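Local structure of transcriptional regulator (Bacillus subtilis, 1VI0) at the interface of chains A and B. The protein represses transcription of genes for fatty acid transport and beta-oxidation as a DNA-binding homodimer whose DNA binding is inhibited by long-chain fatty acyl-CoA. Sequence-based numbering; all coordinates share one arbitrary frame. Chains: chain A/B, transcriptional regulator.

The FadR homodimer, a TetR-family repressor, offers two interface patches in which the subunits meet without a direct polar bond across. The C-alpha centres of contact 1 and contact 2 lie about 23 Å apart. Helix 151-171 links them: chain B uses its C-terminal end in contact 1 and its N-terminal end in contact 2, where the same helix of chain A also takes part. Contact 1 is mainly apolar packing around B:Leu108 and the selenomethionine B:Met171; contact 2 combines a leucine pocket with water bridges. By two-fold symmetry, each copy of the helix meets the partner near both its ends, which probably helps to set how the subunits are oriented.

Contact 1: the interface of chains A and B. Residues chain A 111, 113, 115, 118, 122; chain B 108, 167, 171.
At the dimer interface of this TetR-type repressor, the start of helix 115-141 of chain A and the loop before it pack on the ends of helices 100-108 and 151-171 of chain B. A:Leu115 reaches across with CD2, its CG anti to the carbonyl carbon (chi1 -78°). This methyl meets two partners: CD1 of B:Leu108 at 3.5 Å, a tight fit between side chains crossing at about a right angle, and SE of the selenomethionine B:Met171 at 3.6 Å. B:Met171 is bent at chi2 and chi3, which turns its SE and CE end towards both A:Leu115 and the aliphatic stem of A:Arg118, whose CG lies 3.9 Å from CE of B:Met171. At the root of the B:Leu108 side chain, CB rests 3.6 Å from CB of A:Ser113.

A:Arg118 has CG anti to the backbone N (chi1 -175°) and a bend at chi2. Its NE donates to OD1 of A:Asn122 at 3.0 Å; the acceptor lies in the guanidinium plane, but NE stands above the carbonyl plane and the bond is bent, 135° at the hydrogen. This tie probably steadies both side chains, while A:Asn122 ND2 lies 3.6 Å from CG of B:Met171. No polar bond crosses the patch, which seats the first two turns of helix 115-141 against the C-terminal ends of two partner helices.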
loop_
_atom_site.group_PDB
_atom_site.type_symbol
_atom_site.label_atom_id
_atom_site.label_comp_id
_atom_site.label_asym_id
_atom_site.label_seq_id
_atom_site.Cartn_x
_atom_site.Cartn_y
_atom_site.Cartn_z
ATOM N N ARG A 111 0.841 5.654 7.258
ATOM C CA ARG A 111 0.096 4.419 7.120
ATOM C C ARG A 111 -0.368 3.874 8.482
ATOM O O ARG A 111 -0.029 2.736 8.843
ATOM C CB ARG A 111 0.950 3.354 6.410
ATOM C CG ARG A 111 1.706 3.864 5.182
ATOM C CD ARG A 111 1.053 3.564 3.857
ATOM N NE ARG A 111 1.528 4.441 2.787
ATOM C CZ ARG A 111 1.514 4.214 1.491
ATOM N NH1 ARG A 111 1.039 3.071 1.004
ATOM N NH2 ARG A 111 1.953 5.140 0.642
ATOM N N SER A 113 -2.631 2.414 11.327
ATOM C CA SER A 113 -3.641 1.378 11.251
ATOM C C SER A 113 -4.801 1.672 12.183
ATOM O O SER A 113 -5.895 1.113 12.047
ATOM C CB SER A 113 -3.047 -0.003 11.550
ATOM O OG SER A 113 -2.566 -0.010 12.890
ATOM N N LEU A 115 -8.052 2.995 12.951
ATOM C CA LEU A 115 -9.004 3.390 11.899
ATOM C C LEU A 115 -9.544 4.765 12.008
ATOM O O LEU A 115 -9.677 5.474 10.964
ATOM C CB LEU A 115 -10.077 2.319 11.732
ATOM C CG LEU A 115 -9.688 1.062 10.943
ATOM C CD1 LEU A 115 -10.964 0.341 10.456
ATOM C CD2 LEU A 115 -8.836 1.421 9.728
ATOM N N ARG A 118 -6.816 6.783 10.356
ATOM C CA ARG A 118 -6.564 6.407 8.960
ATOM C C ARG A 118 -7.624 6.920 8.000
ATOM O O ARG A 118 -7.340 7.246 6.817
ATOM C CB ARG A 118 -6.380 4.931 8.835
ATOM C CG ARG A 118 -6.009 4.438 7.466
ATOM C CD ARG A 118 -4.844 5.308 6.870
ATOM N NE ARG A 118 -4.451 4.550 5.668
ATOM C CZ ARG A 118 -3.759 3.425 5.712
ATOM N NH1 ARG A 118 -3.533 2.744 4.574
ATOM N NH2 ARG A 118 -3.274 2.987 6.844
ATOM N N ASN A 122 -7.005 9.218 4.783
ATOM C CA ASN A 122 -7.488 8.770 3.503
ATOM C C ASN A 122 -8.420 9.716 2.792
ATOM O O ASN A 122 -8.477 9.744 1.563
ATOM C CB ASN A 122 -8.020 7.352 3.544
ATOM C CG ASN A 122 -6.861 6.374 3.706
ATOM O OD1 ASN A 122 -5.721 6.728 4.059
ATOM N ND2 ASN A 122 -7.147 5.123 3.470
ATOM N N LEU B 108 -3.294 -3.371 6.865
ATOM C CA LEU B 108 -2.841 -2.245 7.623
ATOM C C LEU B 108 -1.588 -2.426 8.470
ATOM O O LEU B 108 -1.024 -1.396 8.890
ATOM C CB LEU B 108 -3.987 -1.652 8.433
ATOM C CG LEU B 108 -5.337 -1.514 7.700
ATOM C CD1 LEU B 108 -6.259 -0.586 8.478
ATOM C CD2 LEU B 108 -5.166 -1.007 6.281
ATOM N N THR B 167 -7.033 -2.863 0.148
ATOM C CA THR B 167 -7.079 -1.781 1.146
ATOM C C THR B 167 -8.242 -0.834 0.941
ATOM O O THR B 167 -8.829 -0.348 1.932
ATOM C CB THR B 167 -5.735 -0.985 1.103
ATOM O OG1 THR B 167 -4.699 -1.887 1.488
ATOM C CG2 THR B 167 -5.786 0.128 2.133
HETATM N N MSE B 171 -11.111 -0.087 3.702
HETATM C CA MSE B 171 -11.433 1.248 4.158
HETATM C C MSE B 171 -12.926 1.590 3.928
HETATM O O MSE B 171 -13.437 2.557 4.490
HETATM C CB MSE B 171 -10.520 2.277 3.642
HETATM C CG MSE B 171 -9.081 2.171 4.214
HETATM SE SE MSE B 171 -8.863 1.867 6.127
HETATM C CE MSE B 171 -9.716 3.506 6.713
#

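Contact 2: the interface of chains A and B. Residues chain A 165, 168, 181, 184-185, 188; chain B 153-154, 156.
B:Leu153, near the start of helix 151-171, inserts its side chain among residues of the chain A C-terminal region and has 99 Å² of its surface hidden by the partner. Its branches divide the work. CD1 touches the CB of A:Ser184 at 3.7 Å, while CD2 meets CD1 of A:Leu181 at 3.9 Å, the two leucines crossing obliquely. A:Leu188 comes to the base of the side chain, placing CD1 3.8 Å from CB of B:Leu153 and crossing it at about a right angle; its CD2 points towards the methyl of B:Ala154.

One turn further along, B:Gln156 lies against two threonines of the partner's helix 151-171. The side chain runs extended beyond CG, with CG anti to the carbonyl carbon (chi1 -69°). The amide carbon CD of B:Gln156 is 3.7 Å from the methyl CG2 of A:Thr168. The carbonyl oxygen OE1 of B:Gln156 points between the threonines, 3.4 Å from CA of A:Thr165, a contact with carbon rather than a polar bond.

Water supplies the polar links. Water 2 lies 2.6 Å from OE1 of B:Gln156 and also binds the backbone carbonyl O of A:Thr165; both are carbonyl oxygens and so acceptors, which a water can bridge by donating to each. Water 1 joins the side-chain hydroxyl OG1 of A:Thr165, at 2.9 Å, to the backbone O of B:Leu153. With OG1 beside its own backbone N (chi1 -57°), A:Thr165 thus serves one water by its hydroxyl and the other by its main chain.

Behind this shell, 3-10 helix 178-181 and helix 182-191 carry A:Leu181, A:Ser184 and A:Leu188 on a continuous surface, with A:Val185 at greater distance lining the leucine pocket. The site lodges B:Leu153 in the partner and couples the two copies of helix 151-171, helping to hold the repressor as a homodimer.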
loop_
_atom_site.group_PDB
_atom_site.type_symbol
_atom_site.label_atom_id
_atom_site.label_comp_id
_atom_site.label_asym_id
_atom_site.label_seq_id
_atom_site.Cartn_x
_atom_site.Cartn_y
_atom_site.Cartn_z
ATOM N N THR A 165 5.423 1.025 -6.437
ATOM C CA THR A 165 6.760 1.342 -7.030
ATOM C C THR A 165 7.551 2.225 -6.101
ATOM O O THR A 165 8.763 1.971 -5.797
ATOM C CB THR A 165 6.620 1.889 -8.464
ATOM O OG1 THR A 165 5.923 0.949 -9.281
ATOM C CG2 THR A 165 8.065 2.001 -9.021
ATOM N N THR A 168 8.661 0.140 -2.867
ATOM C CA THR A 168 9.777 -0.758 -3.176
ATOM C C THR A 168 11.061 0.044 -3.175
ATOM O O THR A 168 12.036 -0.360 -2.494
ATOM C CB THR A 168 9.483 -1.523 -4.461
ATOM O OG1 THR A 168 8.363 -2.433 -4.240
ATOM C CG2 THR A 168 10.690 -2.343 -4.882
ATOM N N LEU A 181 12.078 5.472 -13.931
ATOM C CA LEU A 181 11.183 4.361 -14.189
ATOM C C LEU A 181 9.781 4.841 -14.629
ATOM O O LEU A 181 8.969 3.949 -14.972
ATOM C CB LEU A 181 11.016 3.483 -12.952
ATOM C CG LEU A 181 12.233 2.945 -12.248
ATOM C CD1 LEU A 181 11.967 2.148 -10.992
ATOM C CD2 LEU A 181 13.000 2.066 -13.260
ATOM N N SER A 184 8.263 3.402 -18.002
ATOM C CA SER A 184 8.034 1.995 -18.052
ATOM C C SER A 184 6.814 1.593 -17.190
ATOM O O SER A 184 6.031 0.770 -17.610
ATOM C CB SER A 184 9.256 1.173 -17.621
ATOM O OG SER A 184 10.259 1.444 -18.636
ATOM N N VAL A 185 6.631 2.420 -16.156
ATOM C CA VAL A 185 5.454 2.198 -15.258
ATOM C C VAL A 185 4.188 2.591 -16.052
ATOM O O VAL A 185 3.269 1.775 -16.158
ATOM C CB VAL A 185 5.592 3.053 -14.014
ATOM C CG1 VAL A 185 4.263 2.893 -13.221
ATOM C CG2 VAL A 185 6.701 2.483 -13.100
ATOM N N LEU A 188 3.305 -0.168 -18.626
ATOM C CA LEU A 188 2.741 -1.316 -17.957
ATOM C C LEU A 188 1.238 -1.037 -17.680
ATOM O O LEU A 188 0.457 -1.958 -17.956
ATOM C CB LEU A 188 3.422 -1.600 -16.597
ATOM C CG LEU A 188 4.814 -2.353 -16.821
ATOM C CD1 LEU A 188 5.674 -2.231 -15.630
ATOM C CD2 LEU A 188 4.452 -3.792 -17.188
ATOM N N LEU B 153 9.451 -4.613 -12.067
ATOM C CA LEU B 153 8.434 -3.558 -12.161
ATOM C C LEU B 153 7.025 -4.160 -12.346
ATOM O O LEU B 153 6.101 -3.618 -11.694
ATOM C CB LEU B 153 8.691 -2.644 -13.342
ATOM C CG LEU B 153 9.754 -1.555 -13.214
ATOM C CD1 LEU B 153 9.679 -0.683 -14.483
ATOM C CD2 LEU B 153 9.535 -0.701 -11.992
ATOM N N ALA B 154 6.885 -5.191 -13.141
ATOM C CA ALA B 154 5.555 -5.790 -13.379
ATOM C C ALA B 154 5.027 -6.461 -12.119
ATOM O O ALA B 154 3.824 -6.399 -11.771
ATOM C CB ALA B 154 5.538 -6.758 -14.523
ATOM N N GLN B 156 5.772 -5.244 -9.145
ATOM C CA GLN B 156 5.344 -4.109 -8.302
ATOM C C GLN B 156 3.917 -3.693 -8.768
ATOM O O GLN B 156 3.125 -3.347 -7.875
ATOM C CB GLN B 156 6.387 -3.014 -8.368
ATOM C CG GLN B 156 7.725 -3.412 -7.648
ATOM C CD GLN B 156 8.854 -2.489 -8.034
ATOM O OE1 GLN B 156 8.833 -1.250 -7.899
ATOM N NE2 GLN B 156 9.984 -3.039 -8.606
HETATM O O HOH W 1 5.505 -0.739 -11.617
HETATM O O HOH W 2 10.604 0.660 -7.470
#